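Local structure of aldose-aldose oxidoreductase (Caulobacter crescentus, 5A04) at residues L7-L12 with H299-I304; V157-G162 with N248-S253; L173-A178 with E220-I225. The protein catalyses the oxidation of one aldose sugar coupled to the reduction of another, probably with a bound NADP(H) carrying the hydride between them. One frame throughout, in Å; residues are numbered along the deposited sequence.

Contact 1 (L7-L12 with H299-I304); sequences LGYAIL and HLSECI
The Tyr-9 ring meets helix 292-306 with its edge: Ser-301 OG lies near the ring plane, 3.6 Å from Tyr-9 CE1. At the far end of the same ring, Tyr-9 OH comes to 3.6 Å from Leu-300 CB and 4.0 Å from Leu-300 CD2, so hydroxyl and leucine meet by packing alone. The ring also meets Phe-26 edge-to-face, and its OH is hydrogen-bonded to Leu-297 O, earlier in the helix, which ties the tyrosine to the helix backbone. Ser-301 OG bonds instead to Ser-32 OG on strand 32-38, with a weak second bond to Leu-297 O, so that both buried hydroxyls at the seam are accounted for.

Beside this polar patch the packing is mainly aliphatic. Leu-7 CB rests 3.8 Å from Ser-301 OG, while Leu-7 CD1 rests against the branch at Ile-304 CB, at 3.6 Å from CG2 and 3.8 Å from CD1 of that residue. The torsion of Ile-304 explains this: with CG1 anti to the carbonyl carbon (chi1 -64°), CG2 and the end of the CG1 arm both come to the same side of the leucine methyl. Leu-7 CD1 also approaches Ser-301 O, at 3.7 Å.

The strand and helix axes come within 9.4 Å at 132°, and Leu-7 and Tyr-9, at the start of the strand, do the touching. The helix belongs to the C-terminal part of the chain yet packs against the parallel Rossmann sheet. Strand 7-12 lies there between strands 32-38 and 76-79, and the same helix face continues onto the latter, where Leu-300, Ser-301 and Ile-304 touch Ile-76, and onto strand 99-102, through Leu-300 on Met-101 and Ile-304 on His-99.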
ATOM      1  N   LEU A   7      37.333 -17.824  -0.504  1.00 19.73           N
ATOM      2  CA  LEU A   7      37.308 -17.846   0.951  1.00 19.06           C
ATOM      3  C   LEU A   7      36.377 -18.950   1.419  1.00 20.13           C
ATOM      4  O   LEU A   7      35.383 -19.238   0.761  1.00 19.78           O
ATOM      5  CB  LEU A   7      36.871 -16.494   1.509  1.00 19.57           C
ATOM      6  CG  LEU A   7      37.852 -15.368   1.184  1.00 26.19           C
ATOM      7  CD1 LEU A   7      37.550 -14.171   2.057  1.00 25.52           C
ATOM      8  CD2 LEU A   7      39.299 -15.827   1.376  1.00 27.45           C
ATOM      9  N   GLY A   8      36.694 -19.563   2.557  1.00 18.21           N
ATOM     10  CA  GLY A   8      35.933 -20.706   3.034  1.00 18.66           C
ATOM     11  C   GLY A   8      34.811 -20.339   3.996  1.00 17.19           C
ATOM     12  O   GLY A   8      35.032 -19.654   4.985  1.00 18.38           O
ATOM     13  N   TYR A   9      33.602 -20.804   3.694  1.00 16.95           N
ATOM     14  CA  TYR A   9      32.441 -20.605   4.565  1.00 16.31           C
ATOM     15  C   TYR A   9      32.182 -21.791   5.491  1.00 17.38           C
ATOM     16  O   TYR A   9      32.184 -22.944   5.047  1.00 17.86           O
ATOM     17  CB  TYR A   9      31.179 -20.382   3.720  1.00 14.43           C
ATOM     18  CG  TYR A   9      30.916 -18.966   3.292  1.00 14.27           C
ATOM     19  CD1 TYR A   9      31.624 -18.377   2.243  1.00 14.63           C
ATOM     20  CD2 TYR A   9      29.908 -18.232   3.903  1.00 16.77           C
ATOM     21  CE1 TYR A   9      31.362 -17.068   1.854  1.00 15.11           C
ATOM     22  CE2 TYR A   9      29.635 -16.940   3.529  1.00 15.09           C
ATOM     23  CZ  TYR A   9      30.349 -16.355   2.508  1.00 16.61           C
ATOM     24  OH  TYR A   9      30.047 -15.055   2.147  1.00 16.16           O
ATOM     25  N   ALA A  10      31.937 -21.507   6.769  1.00 15.14           N
ATOM     26  CA  ALA A  10      31.278 -22.451   7.649  1.00 15.19           C
ATOM     27  C   ALA A  10      29.800 -22.074   7.712  1.00 15.76           C
ATOM     28  O   ALA A  10      29.471 -20.940   8.037  1.00 17.43           O
ATOM     29  CB  ALA A  10      31.911 -22.431   9.062  1.00 15.88           C
ATOM     30  N   ILE A  11      28.917 -23.003   7.364  1.00 13.72           N
ATOM     31  CA  ILE A  11      27.481 -22.757   7.467  1.00 14.78           C
ATOM     32  C   ILE A  11      27.000 -23.253   8.829  1.00 16.14           C
ATOM     33  O   ILE A  11      27.213 -24.415   9.198  1.00 16.88           O
ATOM     34  CB  ILE A  11      26.695 -23.448   6.326  1.00 16.61           C
ATOM     35  CG1 ILE A  11      27.221 -22.984   4.958  1.00 17.31           C
ATOM     36  CG2 ILE A  11      25.198 -23.150   6.444  1.00 15.87           C
ATOM     37  CD1 ILE A  11      27.151 -21.477   4.723  1.00 16.39           C
ATOM     38  N   LEU A  12      26.380 -22.356   9.596  1.00 14.58           N
ATOM     39  CA  LEU A  12      25.998 -22.666  10.965  1.00 15.66           C
ATOM     40  C   LEU A  12      24.478 -22.610  11.096  1.00 16.01           C
ATOM     41  O   LEU A  12      23.872 -21.559  10.891  1.00 16.72           O
ATOM     42  CB  LEU A  12      26.685 -21.687  11.936  1.00 15.22           C
ATOM     43  CG  LEU A  12      26.573 -21.983  13.438  1.00 15.48           C
ATOM     44  CD1 LEU A  12      27.737 -21.305  14.181  1.00 16.63           C
ATOM     45  CD2 LEU A  12      25.251 -21.490  13.998  1.00 14.88           C
ATOM     46  N   HIS A 299      30.011 -11.341  -2.352  1.00 18.44           N
ATOM     47  CA  HIS A 299      30.227  -9.955  -1.943  1.00 17.43           C
ATOM     48  C   HIS A 299      31.079  -9.884  -0.679  1.00 16.43           C
ATOM     49  O   HIS A 299      32.021  -9.102  -0.614  1.00 17.58           O
ATOM     50  CB  HIS A 299      28.902  -9.219  -1.707  1.00 16.37           C
ATOM     51  CG  HIS A 299      29.075  -7.767  -1.379  1.00 17.41           C
ATOM     52  ND1 HIS A 299      29.561  -6.852  -2.289  1.00 20.74           N
ATOM     53  CD2 HIS A 299      28.825  -7.071  -0.242  1.00 17.40           C
ATOM     54  CE1 HIS A 299      29.597  -5.653  -1.729  1.00 20.79           C
ATOM     55  NE2 HIS A 299      29.162  -5.761  -0.486  1.00 19.68           N
ATOM     56  N   LEU A 300      30.747 -10.695   0.323  1.00 16.58           N
ATOM     57  CA  LEU A 300      31.498 -10.649   1.574  1.00 16.74           C
ATOM     58  C   LEU A 300      32.938 -11.079   1.318  1.00 17.47           C
ATOM     59  O   LEU A 300      33.880 -10.425   1.761  1.00 18.33           O
ATOM     60  CB  LEU A 300      30.853 -11.532   2.646  1.00 15.76           C
ATOM     61  CG  LEU A 300      31.593 -11.569   3.990  1.00 17.76           C
ATOM     62  CD1 LEU A 300      31.874 -10.158   4.497  1.00 18.31           C
ATOM     63  CD2 LEU A 300      30.776 -12.363   5.007  1.00 18.68           C
ATOM     64  N   SER A 301      33.098 -12.166   0.572  1.00 16.91           N
ATOM     65  CA  SER A 301      34.429 -12.663   0.226  1.00 18.99           C
ATOM     66  C   SER A 301      35.266 -11.601  -0.485  1.00 18.63           C
ATOM     67  O   SER A 301      36.440 -11.382  -0.148  1.00 20.89           O
ATOM     68  CB  SER A 301      34.313 -13.908  -0.655  1.00 16.71           C
ATOM     69  OG  SER A 301      33.683 -14.954   0.057  1.00 18.13           O
ATOM     70  N   GLU A 302      34.661 -10.936  -1.462  1.00 19.41           N
ATOM     71  CA  GLU A 302      35.371  -9.897  -2.208  1.00 21.05           C
ATOM     72  C   GLU A 302      35.716  -8.712  -1.308  1.00 23.66           C
ATOM     73  O   GLU A 302      36.795  -8.137  -1.440  1.00 23.39           O
ATOM     74  CB  GLU A 302      34.548  -9.434  -3.412  1.00 20.61           C
ATOM     75  CG  GLU A 302      34.351 -10.528  -4.464  1.00 22.10           C
ATOM     76  CD  GLU A 302      33.257 -10.190  -5.479  1.00 29.91           C
ATOM     77  OE1 GLU A 302      32.818  -9.020  -5.540  1.00 33.14           O
ATOM     78  OE2 GLU A 302      32.835 -11.106  -6.213  1.00 32.05           O
ATOM     79  N   CYS A 303      34.819  -8.353  -0.388  1.00 20.25           N
ATOM     80  CA  CYS A 303      35.128  -7.289   0.571  1.00 21.34           C
ATOM     81  C   CYS A 303      36.354  -7.641   1.409  1.00 24.14           C
ATOM     82  O   CYS A 303      37.224  -6.791   1.639  1.00 24.78           O
ATOM     83  CB  CYS A 303      33.940  -7.004   1.495  1.00 22.17           C
ATOM     84  SG  CYS A 303      32.623  -6.077   0.686  1.00 23.01           S
ATOM     85  N   ILE A 304      36.419  -8.886   1.870  1.00 19.76           N
ATOM     86  CA  ILE A 304      37.566  -9.342   2.652  1.00 20.40           C
ATOM     87  C   ILE A 304      38.843  -9.319   1.803  1.00 24.25           C
ATOM     88  O   ILE A 304      39.879  -8.821   2.250  1.00 25.56           O
ATOM     89  CB  ILE A 304      37.323 -10.755   3.226  1.00 20.89           C
ATOM     90  CG1 ILE A 304      36.143 -10.718   4.204  1.00 19.52           C
ATOM     91  CG2 ILE A 304      38.582 -11.281   3.915  1.00 24.90           C
ATOM     92  CD1 ILE A 304      35.553 -12.093   4.518  1.00 21.98           C
TER

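Contact 2 (V157-G162 with N248-S253); sequences VVTDHG and NRYRVS
Backbone hydrogen bonds pair antiparallel Val-158 and Arg-251: Val-158 N to Arg-251 O is 2.9 Å at 168°, and Arg-251 N to Val-158 O also 2.9 Å. Two residues further along, Asp-160 and Arg-249 form a second such pair, Asp-160 N to Arg-249 O 3.1 Å and Arg-249 N to Asp-160 O 3.0 Å. Arg-249 O also accepts from Thr-159 OG1 at 2.9 Å, the two donors coming from opposite faces of the carbonyl plane; OG1 stands anti to its own backbone N (chi1 177°).

The charged side chains of Asp-160 and Arg-249 lie alongside each other. In the guanidinium plane, Arg-249 NE (2.8 Å) and NH2 (2.9 Å) converge on Asp-160 OD2, NH2 nearly along its C-O axis and NE from above the carboxylate plane.

Packing joins Val-157 CG2 to Val-252 CG2 at 4.1 Å. The planes of the His-161 ring and Asn-248 amide are inclined at 66°; His-161 NE2 bonds to Thr-265 OG1 and Asn-248 OD1 to Thr-265 N.

Chemistry divides by face: Asp-160 probably tempers the positive charge where Arg-249 and Arg-251 meet the second subunit, whose Asp-262 pairs with Arg-251; His-161 and Asn-248 probably help position Thr-265, a residue of the glucose pocket.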
ATOM      1  N   VAL A 157       6.453   5.166  -1.545  1.00 14.43           N
ATOM      2  CA  VAL A 157       6.827   3.767  -1.656  1.00 14.27           C
ATOM      3  C   VAL A 157       5.696   2.978  -1.035  1.00 16.02           C
ATOM      4  O   VAL A 157       5.363   3.194   0.138  1.00 14.50           O
ATOM      5  CB  VAL A 157       8.133   3.425  -0.927  1.00 15.29           C
ATOM      6  CG1 VAL A 157       8.416   1.930  -1.058  1.00 14.21           C
ATOM      7  CG2 VAL A 157       9.291   4.228  -1.497  1.00 15.10           C
ATOM      8  N   VAL A 158       5.081   2.088  -1.803  1.00 12.86           N
ATOM      9  CA  VAL A 158       4.031   1.242  -1.252  1.00 13.26           C
ATOM     10  C   VAL A 158       4.503  -0.198  -1.372  1.00 14.94           C
ATOM     11  O   VAL A 158       4.692  -0.702  -2.484  1.00 15.10           O
ATOM     12  CB  VAL A 158       2.674   1.445  -1.980  1.00 13.27           C
ATOM     13  CG1 VAL A 158       1.634   0.434  -1.499  1.00 15.93           C
ATOM     14  CG2 VAL A 158       2.157   2.879  -1.767  1.00 14.94           C
ATOM     15  N   THR A 159       4.718  -0.849  -0.233  1.00 13.54           N
ATOM     16  CA  THR A 159       5.343  -2.167  -0.249  1.00 14.20           C
ATOM     17  C   THR A 159       4.688  -3.096   0.767  1.00 17.17           C
ATOM     18  O   THR A 159       4.435  -2.721   1.925  1.00 16.19           O
ATOM     19  CB  THR A 159       6.888  -2.058  -0.013  1.00 13.59           C
ATOM     20  OG1 THR A 159       7.473  -3.366   0.032  1.00 15.82           O
ATOM     21  CG2 THR A 159       7.226  -1.309   1.303  1.00 13.68           C
ATOM     22  N   ASP A 160       4.377  -4.305   0.303  1.00 14.41           N
ATOM     23  CA  ASP A 160       3.655  -5.300   1.082  1.00 13.23           C
ATOM     24  C   ASP A 160       4.460  -6.590   1.129  1.00 17.03           C
ATOM     25  O   ASP A 160       4.846  -7.107   0.081  1.00 15.15           O
ATOM     26  CB  ASP A 160       2.286  -5.609   0.459  1.00 14.56           C
ATOM     27  CG  ASP A 160       1.445  -4.376   0.223  1.00 19.40           C
ATOM     28  OD1 ASP A 160       1.582  -3.389   0.979  1.00 18.18           O
ATOM     29  OD2 ASP A 160       0.627  -4.404  -0.728  1.00 18.70           O
ATOM     30  N   HIS A 161       4.713  -7.101   2.328  1.00 12.58           N
ATOM     31  CA  HIS A 161       5.363  -8.398   2.481  1.00 13.69           C
ATOM     32  C   HIS A 161       4.652  -9.229   3.531  1.00 14.19           C
ATOM     33  O   HIS A 161       4.428  -8.777   4.659  1.00 16.28           O
ATOM     34  CB  HIS A 161       6.845  -8.245   2.855  1.00 15.78           C
ATOM     35  CG  HIS A 161       7.721  -7.853   1.705  1.00 15.47           C
ATOM     36  ND1 HIS A 161       7.891  -6.539   1.312  1.00 14.75           N
ATOM     37  CD2 HIS A 161       8.462  -8.597   0.855  1.00 14.99           C
ATOM     38  CE1 HIS A 161       8.703  -6.497   0.274  1.00 16.54           C
ATOM     39  NE2 HIS A 161       9.070  -7.731  -0.021  1.00 15.15           N
ATOM     40  N   GLY A 162       4.322 -10.464   3.171  1.00 14.11           N
ATOM     41  CA  GLY A 162       3.652 -11.349   4.097  1.00 15.12           C
ATOM     42  C   GLY A 162       3.526 -12.732   3.506  1.00 15.31           C
ATOM     43  O   GLY A 162       3.636 -12.911   2.284  1.00 15.46           O
ATOM     44  N   ASN A 248       4.132  -9.827  -1.793  1.00 13.57           N
ATOM     45  CA  ASN A 248       5.556  -9.597  -1.923  1.00 15.30           C
ATOM     46  C   ASN A 248       5.770  -8.642  -3.057  1.00 16.71           C
ATOM     47  O   ASN A 248       5.857  -9.054  -4.212  1.00 15.29           O
ATOM     48  CB  ASN A 248       6.316 -10.906  -2.175  1.00 16.94           C
ATOM     49  CG  ASN A 248       7.827 -10.725  -2.063  1.00 16.60           C
ATOM     50  OD1 ASN A 248       8.400  -9.843  -2.686  1.00 17.95           O
ATOM     51  ND2 ASN A 248       8.463 -11.531  -1.224  1.00 20.69           N
ATOM     52  N   ARG A 249       5.859  -7.358  -2.745  1.00 13.45           N
ATOM     53  CA  ARG A 249       5.866  -6.381  -3.822  1.00 13.61           C
ATOM     54  C   ARG A 249       6.270  -5.013  -3.343  1.00 15.14           C
ATOM     55  O   ARG A 249       6.175  -4.702  -2.155  1.00 15.81           O
ATOM     56  CB  ARG A 249       4.471  -6.301  -4.457  1.00 14.63           C
ATOM     57  CG  ARG A 249       3.385  -5.804  -3.486  1.00 15.01           C
ATOM     58  CD  ARG A 249       2.004  -5.847  -4.142  1.00 15.83           C
ATOM     59  NE  ARG A 249       1.022  -5.083  -3.370  1.00 17.31           N
ATOM     60  CZ  ARG A 249       0.020  -4.394  -3.908  1.00 19.12           C
ATOM     61  NH1 ARG A 249      -0.158  -4.382  -5.225  1.00 16.41           N
ATOM     62  NH2 ARG A 249      -0.814  -3.720  -3.120  1.00 18.29           N
ATOM     63  N   TYR A 250       6.721  -4.189  -4.277  1.00 14.20           N
ATOM     64  CA  TYR A 250       6.748  -2.762  -4.010  1.00 14.50           C
ATOM     65  C   TYR A 250       6.559  -1.948  -5.266  1.00 14.82           C
ATOM     66  O   TYR A 250       6.850  -2.416  -6.371  1.00 16.23           O
ATOM     67  CB  TYR A 250       8.043  -2.348  -3.288  1.00 13.72           C
ATOM     68  CG  TYR A 250       9.389  -2.569  -3.958  1.00 12.99           C
ATOM     69  CD1 TYR A 250       9.786  -1.831  -5.076  1.00 14.37           C
ATOM     70  CD2 TYR A 250      10.305  -3.459  -3.404  1.00 16.21           C
ATOM     71  CE1 TYR A 250      11.050  -2.009  -5.640  1.00 15.13           C
ATOM     72  CE2 TYR A 250      11.561  -3.639  -3.957  1.00 15.73           C
ATOM     73  CZ  TYR A 250      11.930  -2.907  -5.065  1.00 15.26           C
ATOM     74  OH  TYR A 250      13.203  -3.089  -5.583  1.00 16.79           O
ATOM     75  N   ARG A 251       6.017  -0.739  -5.085  1.00 13.58           N
ATOM     76  CA  ARG A 251       5.992   0.269  -6.136  1.00 12.05           C
ATOM     77  C   ARG A 251       6.575   1.555  -5.570  1.00 15.70           C
ATOM     78  O   ARG A 251       6.176   1.991  -4.484  1.00 16.49           O
ATOM     79  CB  ARG A 251       4.574   0.528  -6.660  1.00 15.70           C
ATOM     80  CG  ARG A 251       4.582   1.601  -7.752  1.00 13.70           C
ATOM     81  CD  ARG A 251       3.198   2.012  -8.201  1.00 16.10           C
ATOM     82  NE  ARG A 251       2.481   0.919  -8.847  1.00 16.89           N
ATOM     83  CZ  ARG A 251       1.303   1.061  -9.446  1.00 19.84           C
ATOM     84  NH1 ARG A 251       0.701   2.248  -9.472  1.00 18.74           N
ATOM     85  NH2 ARG A 251       0.722   0.014 -10.011  1.00 18.72           N
ATOM     86  N   VAL A 252       7.532   2.143  -6.280  1.00 15.04           N
ATOM     87  CA  VAL A 252       8.067   3.444  -5.903  1.00 14.92           C
ATOM     88  C   VAL A 252       7.637   4.441  -6.985  1.00 15.72           C
ATOM     89  O   VAL A 252       7.733   4.153  -8.181  1.00 16.56           O
ATOM     90  CB  VAL A 252       9.616   3.404  -5.707  1.00 15.70           C
ATOM     91  CG1 VAL A 252      10.325   2.728  -6.886  1.00 18.46           C
ATOM     92  CG2 VAL A 252      10.188   4.811  -5.430  1.00 16.04           C
ATOM     93  N   SER A 253       7.105   5.587  -6.553  1.00 15.86           N
ATOM     94  CA  SER A 253       6.536   6.573  -7.477  1.00 15.65           C
ATOM     95  C   SER A 253       7.043   7.984  -7.205  1.00 18.21           C
ATOM     96  O   SER A 253       7.240   8.379  -6.050  1.00 16.24           O
ATOM     97  CB  SER A 253       5.003   6.594  -7.394  1.00 14.89           C
ATOM     98  OG  SER A 253       4.432   5.300  -7.418  1.00 16.03           O
TER

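Contact 3 (L173-A178 with E220-I225); sequences LNRALA and EVEDII
Arg-175 is the first residue of the short helix 175-178, whose N-cap is Asn-174, and its side chain reaches across to the loop that leads into strand 224-230. Its CB lies 3.7 Å from Glu-220 OE1 and also meets Val-221 CG1. CG leaves anti to the backbone N, and a bend at chi3 (-65°) turns the guanidinium back onto the loop. There NE and NH2 hold one carbonyl oxygen: Arg-175 NE is 3.3 Å and Arg-175 NH2 3.1 Å from Glu-220 O, which is tilted some 20° out of the guanidinium plane. Val-221 CG1 sits over one guanidinium face, 4.2 Å above the plane and toward the rim. At the tip, water 2 lies in plane at the edge and bridges NH2 to Glu-222 OE1; this carboxylate is held elsewhere by Tyr-328 and Gly-181.

Glu-220 returns the grip at the other end of the arginine. Its extended chain brings OE1 to 2.9 Å from Arg-175 N, a nearly straight bond (166°), and water 3 carries the same oxygen on to Ala-176 N. A carboxylate so placed would probably be favoured by the amide-rich N-terminus of this short helix. Inside the turn, Asn-174 OD1 accepts a weak capping bond from Leu-177 N at 3.2 Å, and Leu-177 touches the bound NADPH, so the capped turn forms part of the cofactor's surroundings.

Apolar packing closes the buried side, where the Leu-173 and Val-221 side chains cross at about a right angle with CD2 of the leucine 3.8 Å from CG2 of the valine. Next to them, water 1 donates to Leu-173 O at 2.8 Å and accepts from Glu-220 N.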
ATOM      1  N   LEU A 173       7.030 -18.407  15.647  1.00 15.22           N
ATOM      2  CA  LEU A 173       5.832 -18.018  16.396  1.00 15.53           C
ATOM      3  C   LEU A 173       6.076 -18.095  17.900  1.00 16.99           C
ATOM      4  O   LEU A 173       5.153 -17.992  18.701  1.00 18.06           O
ATOM      5  CB  LEU A 173       4.648 -18.904  15.991  1.00 14.83           C
ATOM      6  CG  LEU A 173       4.314 -18.674  14.507  1.00 15.81           C
ATOM      7  CD1 LEU A 173       3.220 -19.613  14.044  1.00 14.86           C
ATOM      8  CD2 LEU A 173       3.891 -17.224  14.266  1.00 16.13           C
ATOM      9  N   ASN A 174       7.339 -18.281  18.255  1.00 15.10           N
ATOM     10  CA  ASN A 174       7.779 -18.342  19.643  1.00 16.94           C
ATOM     11  C   ASN A 174       8.591 -17.087  19.973  1.00 17.39           C
ATOM     12  O   ASN A 174       9.632 -16.853  19.365  1.00 16.49           O
ATOM     13  CB  ASN A 174       8.606 -19.610  19.857  1.00 17.80           C
ATOM     14  CG  ASN A 174       9.133 -19.727  21.274  1.00 24.86           C
ATOM     15  OD1 ASN A 174      10.171 -19.166  21.606  1.00 25.76           O
ATOM     16  ND2 ASN A 174       8.408 -20.451  22.116  1.00 32.28           N
ATOM     17  N   ARG A 175       8.110 -16.257  20.896  1.00 17.18           N
ATOM     18  CA  ARG A 175       8.745 -14.958  21.100  1.00 16.99           C
ATOM     19  C   ARG A 175      10.191 -15.108  21.558  1.00 19.24           C
ATOM     20  O   ARG A 175      11.057 -14.339  21.137  1.00 17.35           O
ATOM     21  CB  ARG A 175       7.969 -14.099  22.110  1.00 19.34           C
ATOM     22  CG  ARG A 175       8.707 -12.783  22.435  1.00 20.74           C
ATOM     23  CD  ARG A 175       7.856 -11.770  23.194  1.00 22.66           C
ATOM     24  NE  ARG A 175       6.728 -11.312  22.392  1.00 20.86           N
ATOM     25  CZ  ARG A 175       6.799 -10.379  21.447  1.00 20.52           C
ATOM     26  NH1 ARG A 175       7.950  -9.763  21.198  1.00 22.00           N
ATOM     27  NH2 ARG A 175       5.713 -10.058  20.759  1.00 19.90           N
ATOM     28  N   ALA A 176      10.460 -16.096  22.410  1.00 17.33           N
ATOM     29  CA  ALA A 176      11.830 -16.253  22.916  1.00 16.90           C
ATOM     30  C   ALA A 176      12.862 -16.521  21.807  1.00 19.34           C
ATOM     31  O   ALA A 176      14.014 -16.133  21.940  1.00 20.91           O
ATOM     32  CB  ALA A 176      11.887 -17.365  23.964  1.00 19.20           C
ATOM     33  N   LEU A 177      12.454 -17.182  20.723  1.00 15.40           N
ATOM     34  CA  LEU A 177      13.388 -17.546  19.662  1.00 15.00           C
ATOM     35  C   LEU A 177      13.317 -16.582  18.477  1.00 17.00           C
ATOM     36  O   LEU A 177      14.298 -16.408  17.753  1.00 16.76           O
ATOM     37  CB  LEU A 177      13.113 -18.979  19.175  1.00 17.58           C
ATOM     38  CG  LEU A 177      13.439 -20.098  20.171  1.00 20.13           C
ATOM     39  CD1 LEU A 177      13.009 -21.462  19.632  1.00 22.11           C
ATOM     40  CD2 LEU A 177      14.930 -20.090  20.482  1.00 21.54           C
ATOM     41  N   ALA A 178      12.157 -15.966  18.276  1.00 15.85           N
ATOM     42  CA  ALA A 178      11.940 -15.115  17.103  1.00 15.93           C
ATOM     43  C   ALA A 178      12.151 -13.632  17.375  1.00 15.07           C
ATOM     44  O   ALA A 178      12.488 -12.881  16.464  1.00 17.67           O
ATOM     45  CB  ALA A 178      10.536 -15.329  16.554  1.00 12.59           C
ATOM     46  N   GLU A 220       1.770 -15.452  20.976  1.00 17.13           N
ATOM     47  CA  GLU A 220       2.964 -14.770  21.480  1.00 14.82           C
ATOM     48  C   GLU A 220       3.463 -13.609  20.624  1.00 20.15           C
ATOM     49  O   GLU A 220       4.001 -12.642  21.156  1.00 20.19           O
ATOM     50  CB  GLU A 220       4.111 -15.769  21.660  1.00 17.51           C
ATOM     51  CG  GLU A 220       3.766 -16.899  22.605  1.00 18.14           C
ATOM     52  CD  GLU A 220       4.983 -17.622  23.127  1.00 23.53           C
ATOM     53  OE1 GLU A 220       6.118 -17.255  22.750  1.00 18.62           O
ATOM     54  OE2 GLU A 220       4.793 -18.559  23.923  1.00 21.62           O
ATOM     55  N   VAL A 221       3.303 -13.705  19.307  1.00 17.49           N
ATOM     56  CA  VAL A 221       3.843 -12.674  18.426  1.00 15.72           C
ATOM     57  C   VAL A 221       2.758 -12.117  17.507  1.00 18.68           C
ATOM     58  O   VAL A 221       1.661 -12.680  17.436  1.00 16.09           O
ATOM     59  CB  VAL A 221       5.023 -13.210  17.581  1.00 16.14           C
ATOM     60  CG1 VAL A 221       6.125 -13.758  18.500  1.00 17.24           C
ATOM     61  CG2 VAL A 221       4.562 -14.282  16.588  1.00 15.00           C
ATOM     62  N   GLU A 222       3.059 -11.027  16.799  1.00 15.32           N
ATOM     63  CA  GLU A 222       2.023 -10.333  16.032  1.00 15.98           C
ATOM     64  C   GLU A 222       1.839 -10.917  14.639  1.00 16.01           C
ATOM     65  O   GLU A 222       2.773 -11.454  14.033  1.00 15.49           O
ATOM     66  CB  GLU A 222       2.322  -8.824  15.937  1.00 16.47           C
ATOM     67  CG  GLU A 222       3.359  -8.384  14.896  1.00 16.47           C
ATOM     68  CD  GLU A 222       4.807  -8.676  15.278  1.00 15.63           C
ATOM     69  OE1 GLU A 222       5.087  -9.078  16.436  1.00 15.62           O
ATOM     70  OE2 GLU A 222       5.688  -8.488  14.400  1.00 15.73           O
ATOM     71  N   ASP A 223       0.613 -10.788  14.142  1.00 14.60           N
ATOM     72  CA  ASP A 223       0.265 -11.213  12.794  1.00 15.82           C
ATOM     73  C   ASP A 223       0.475 -10.045  11.837  1.00 15.52           C
ATOM     74  O   ASP A 223       1.469 -10.014  11.114  1.00 16.11           O
ATOM     75  CB  ASP A 223      -1.182 -11.715  12.761  1.00 15.57           C
ATOM     76  CG  ASP A 223      -1.695 -11.951  11.347  1.00 18.64           C
ATOM     77  OD1 ASP A 223      -0.881 -12.003  10.404  1.00 17.42           O
ATOM     78  OD2 ASP A 223      -2.921 -12.103  11.199  1.00 18.37           O
ATOM     79  N   ILE A 224      -0.455  -9.096  11.829  1.00 13.95           N
ATOM     80  CA  ILE A 224      -0.326  -7.916  10.974  1.00 15.11           C
ATOM     81  C   ILE A 224       0.221  -6.726  11.753  1.00 15.43           C
ATOM     82  O   ILE A 224      -0.263  -6.409  12.839  1.00 16.38           O
ATOM     83  CB  ILE A 224      -1.678  -7.515  10.335  1.00 16.18           C
ATOM     84  CG1 ILE A 224      -2.127  -8.582   9.331  1.00 20.71           C
ATOM     85  CG2 ILE A 224      -1.551  -6.170   9.622  1.00 16.17           C
ATOM     86  CD1 ILE A 224      -3.548  -8.349   8.779  1.00 23.25           C
ATOM     87  N   ILE A 225       1.244  -6.080  11.214  1.00 14.08           N
ATOM     88  CA  ILE A 225       1.611  -4.759  11.720  1.00 15.58           C
ATOM     89  C   ILE A 225       2.042  -3.901  10.530  1.00 16.49           C
ATOM     90  O   ILE A 225       3.110  -4.077   9.937  1.00 16.54           O
ATOM     91  CB  ILE A 225       2.692  -4.825  12.852  1.00 15.96           C
ATOM     92  CG1 ILE A 225       2.982  -3.418  13.391  1.00 15.45           C
ATOM     93  CG2 ILE A 225       3.985  -5.552  12.401  1.00 14.62           C
ATOM     94  CD1 ILE A 225       3.804  -3.431  14.695  1.00 16.43           C
TER
HETATM   95  O   HOH W   1       2.706 -16.607  18.486  1.00 16.54           O
HETATM   96  O   HOH W   2       4.556  -7.923  18.718  1.00 26.79           O
HETATM   97  O   HOH W   3       8.549 -17.499  23.937  1.00 24.71           O

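Contacts 1 and 2 are buried, whereas contact 3 is partly exposed, and the chemistry follows. Contact 1 relies on side-chain packing, its polar ends satisfied by residues beyond the segments; contact 2 on backbone bonds and a buried salt bridge; contact 3 on charged groups and bridging waters beside a small apolar patch. Contact 1 brings the C-terminal helix onto the Rossmann sheet, on the opposite side of the chain's centre from the other two. Contacts 2 and 3 both reach the large mixed sheet and touch the second subunit, their nearest atoms about 7 Å apart. In sequence, contact 1 encloses contact 2, which encloses contact 3; the centre of contact 1 lies about 31 Å from the centre of each of the others.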